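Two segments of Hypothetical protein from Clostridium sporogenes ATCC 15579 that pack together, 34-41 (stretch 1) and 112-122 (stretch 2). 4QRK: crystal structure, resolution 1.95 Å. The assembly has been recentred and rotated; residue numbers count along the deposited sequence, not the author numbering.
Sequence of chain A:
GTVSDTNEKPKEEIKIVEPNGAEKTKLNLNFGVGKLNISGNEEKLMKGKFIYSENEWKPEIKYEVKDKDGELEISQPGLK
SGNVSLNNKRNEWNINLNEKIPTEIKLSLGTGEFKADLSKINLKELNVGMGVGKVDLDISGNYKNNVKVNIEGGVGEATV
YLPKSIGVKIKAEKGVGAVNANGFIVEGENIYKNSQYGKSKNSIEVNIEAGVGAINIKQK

Stretch 1 34-41: GKLNISGN
Stretch 2, residues 112-122: GEFKADLSKIN

Neighbouring parallel β-strands hydrogen-bond by having alternate residues of one strand straddle the other, and residues 34-41 and 112-122 of this protein illustrate the rule. The strands run at 7° to each other, their axes 4.7 Å apart at closest approach, and phi/psi stays near -120/125 from Lys35 to Asn37 and from Glu113 to Phe114. The register pairs Gly34 with Gly112, Lys35 with Glu113, Leu36 with Phe114, Asn37 with Lys115 and Ile38 with Ala116, at CA-CA distances of 4.5-4.9 Å.

Five hydrogen bonds, each 2.9 Å long, zigzag across: Glu113 N to Gly34 O, Leu36 N to Glu113 O, Lys115 N to Leu36 O, Ile38 N to Lys115 O and Asp117 N to Ile38 O. Gly34 and Gly112 adopt positive phi (128° and 140°), and a CB on Gly112 would lie 1.9 Å from Gly34 O. Beyond Asp117, a type I turn spans Leu118 to Ile121. Ser119 OG donates to Asp117 OD1 (2.5 Å), while a water bridges Gly40 N (3.0 Å) and Asp117 OD2 (2.7 Å), where Gly40 N and Asp117 O have separated to 3.8 Å.

Alternation sorts the side chains by chemistry. Leu36, Ile38, Phe114 and Ala116 share a buried, apolar face. Leu36 (t, p) brings CG 3.6 Å from Phe114 CD1; Ile38 (m, t) places CD1 3.7 Å from CE1 of Phe114 (chi1 t, chi2 46°), at the ring edge. Ile38 CB also lies 4.0 Å from Ala116 CB.

The other face, of Lys35, Asn37, Glu113 and Lys115, is polar. Lys35 (m, t, t, p) and Glu113 (m, t, -9°) carry opposite charges, but Lys35 NZ and Glu113 OE1 remain 4.6 Å apart, beyond a salt bridge. Asn37 (m, -48°) sets OD1 3.5 Å from CB of Lys115 (m, t, t, chi4 -28°), and Asn37 OD1 accepts from a water (2.7 Å) that also donates to Glu113 O (3.0 Å).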

# COMPACT_ATOMS: atom_id res chain seq x y z
N GLY A 34 -4.00 2.33 -13.48
CA GLY A 34 -4.17 3.74 -13.17
C GLY A 34 -3.40 4.22 -11.95
O GLY A 34 -2.26 3.82 -11.69
N LYS A 35 -4.02 5.13 -11.21
CA LYS A 35 -3.37 5.80 -10.08
C LYS A 35 -4.18 5.54 -8.82
O LYS A 35 -5.39 5.77 -8.76
CB LYS A 35 -3.23 7.30 -10.34
CG LYS A 35 -2.32 7.65 -11.52
CD LYS A 35 -2.41 9.12 -11.86
CE LYS A 35 -1.29 9.58 -12.79
NZ LYS A 35 -1.46 9.08 -14.19
N LEU A 36 -3.52 5.00 -7.82
CA LEU A 36 -4.14 4.74 -6.53
C LEU A 36 -3.39 5.52 -5.47
O LEU A 36 -2.19 5.32 -5.30
CB LEU A 36 -4.04 3.24 -6.22
CG LEU A 36 -4.37 2.78 -4.81
CD1 LEU A 36 -5.74 3.18 -4.40
CD2 LEU A 36 -4.23 1.25 -4.74
N ASN A 37 -4.11 6.35 -4.71
CA ASN A 37 -3.56 7.19 -3.65
C ASN A 37 -4.28 6.96 -2.35
O ASN A 37 -5.51 7.01 -2.28
CB ASN A 37 -3.68 8.65 -4.02
CG ASN A 37 -2.96 9.02 -5.29
OD1 ASN A 37 -1.78 8.67 -5.52
ND2 ASN A 37 -3.68 9.71 -6.14
N ILE A 38 -3.53 6.65 -1.32
CA ILE A 38 -4.09 6.38 -0.00
C ILE A 38 -3.42 7.22 1.04
O ILE A 38 -2.18 7.39 1.04
CB ILE A 38 -3.93 4.91 0.41
CG1 ILE A 38 -4.54 3.98 -0.66
CG2 ILE A 38 -4.56 4.69 1.78
CD1 ILE A 38 -4.38 2.50 -0.28
N SER A 39 -4.25 7.75 1.93
CA SER A 39 -3.77 8.53 3.07
C SER A 39 -4.60 8.26 4.30
O SER A 39 -5.59 7.53 4.25
CB SER A 39 -3.86 10.02 2.77
OG SER A 39 -5.22 10.45 2.79
N GLY A 40 -4.21 8.88 5.41
CA GLY A 40 -5.11 8.98 6.55
C GLY A 40 -6.10 10.16 6.37
O GLY A 40 -6.54 10.48 5.26
N ASN A 41 -6.43 10.79 7.50
CA ASN A 41 -7.33 11.96 7.57
C ASN A 41 -8.81 11.68 7.30
O ASN A 41 -9.47 12.44 6.60
CB ASN A 41 -6.81 13.09 6.63
CG ASN A 41 -7.04 14.50 7.22
OD1 ASN A 41 -7.13 14.66 8.43
ND2 ASN A 41 -7.15 15.50 6.36
N GLY A 112 0.38 0.73 -13.03
CA GLY A 112 0.10 2.10 -12.66
C GLY A 112 0.96 2.60 -11.52
O GLY A 112 2.03 2.07 -11.28
N GLU A 113 0.47 3.62 -10.81
CA GLU A 113 1.23 4.25 -9.76
C GLU A 113 0.49 4.21 -8.45
O GLU A 113 -0.68 4.62 -8.35
CB GLU A 113 1.55 5.68 -10.13
CG GLU A 113 2.40 5.81 -11.41
CD GLU A 113 2.56 7.25 -11.84
OE1 GLU A 113 1.89 8.13 -11.25
OE2 GLU A 113 3.36 7.52 -12.76
N PHE A 114 1.16 3.64 -7.46
CA PHE A 114 0.57 3.52 -6.13
C PHE A 114 1.36 4.42 -5.17
O PHE A 114 2.58 4.29 -5.03
CB PHE A 114 0.65 2.08 -5.66
CG PHE A 114 0.22 1.87 -4.22
CD1 PHE A 114 -0.93 2.46 -3.72
CD2 PHE A 114 0.98 1.09 -3.36
CE1 PHE A 114 -1.31 2.29 -2.40
CE2 PHE A 114 0.60 0.91 -2.04
CZ PHE A 114 -0.53 1.52 -1.55
N LYS A 115 0.64 5.31 -4.51
CA LYS A 115 1.23 6.23 -3.54
C LYS A 115 0.42 6.17 -2.27
O LYS A 115 -0.82 6.25 -2.28
CB LYS A 115 1.22 7.66 -4.08
CG LYS A 115 2.04 7.91 -5.33
CD LYS A 115 2.11 9.43 -5.56
CE LYS A 115 2.52 9.85 -6.96
NZ LYS A 115 3.38 8.86 -7.67
N ALA A 116 1.11 6.00 -1.16
CA ALA A 116 0.42 5.90 0.12
C ALA A 116 1.20 6.49 1.28
O ALA A 116 2.39 6.21 1.48
CB ALA A 116 0.03 4.43 0.47
N ASP A 117 0.50 7.31 2.04
CA ASP A 117 0.99 7.78 3.31
C ASP A 117 0.30 6.99 4.36
O ASP A 117 -0.88 7.22 4.64
CB ASP A 117 0.69 9.25 3.54
CG ASP A 117 1.19 9.74 4.91
OD1 ASP A 117 2.02 9.04 5.54
OD2 ASP A 117 0.73 10.79 5.38
N LEU A 118 1.03 6.07 4.98
CA LEU A 118 0.46 5.24 6.04
C LEU A 118 1.11 5.57 7.38
O LEU A 118 0.96 4.83 8.33
CB LEU A 118 0.66 3.76 5.73
CG LEU A 118 0.11 3.24 4.39
CD1 LEU A 118 0.51 1.80 4.12
CD2 LEU A 118 -1.42 3.44 4.24
N SER A 119 1.79 6.69 7.46
CA SER A 119 2.49 7.07 8.69
C SER A 119 1.55 7.41 9.81
O SER A 119 1.95 7.38 10.93
CB SER A 119 3.41 8.26 8.45
OG SER A 119 2.68 9.38 7.97
N LYS A 120 0.29 7.71 9.53
CA LYS A 120 -0.66 8.06 10.59
C LYS A 120 -1.67 6.98 10.88
O LYS A 120 -2.55 7.16 11.69
CB LYS A 120 -1.40 9.36 10.22
CG LYS A 120 -0.41 10.52 10.15
CD LYS A 120 -1.13 11.80 9.95
CE LYS A 120 -0.27 12.97 10.32
NZ LYS A 120 -1.05 14.22 10.12
N ILE A 121 -1.56 5.87 10.17
CA ILE A 121 -2.50 4.76 10.30
C ILE A 121 -1.99 3.84 11.41
O ILE A 121 -0.77 3.67 11.56
CB ILE A 121 -2.52 3.96 8.99
CG1 ILE A 121 -2.89 4.88 7.82
CG2 ILE A 121 -3.45 2.76 9.01
CD1 ILE A 121 -4.18 5.58 8.00
N ASN A 122 -2.90 3.23 12.13
CA ASN A 122 -2.59 2.19 13.10
C ASN A 122 -2.37 0.89 12.35
O ASN A 122 -3.16 -0.04 12.40
CB ASN A 122 -3.75 2.03 14.07
CG ASN A 122 -3.43 1.14 15.27
OD1 ASN A 122 -2.32 0.67 15.45
ND2 ASN A 122 -4.44 0.90 16.09
O HOH W 1 -0.60 7.49 -7.62
O HOH W 2 -1.92 10.71 5.83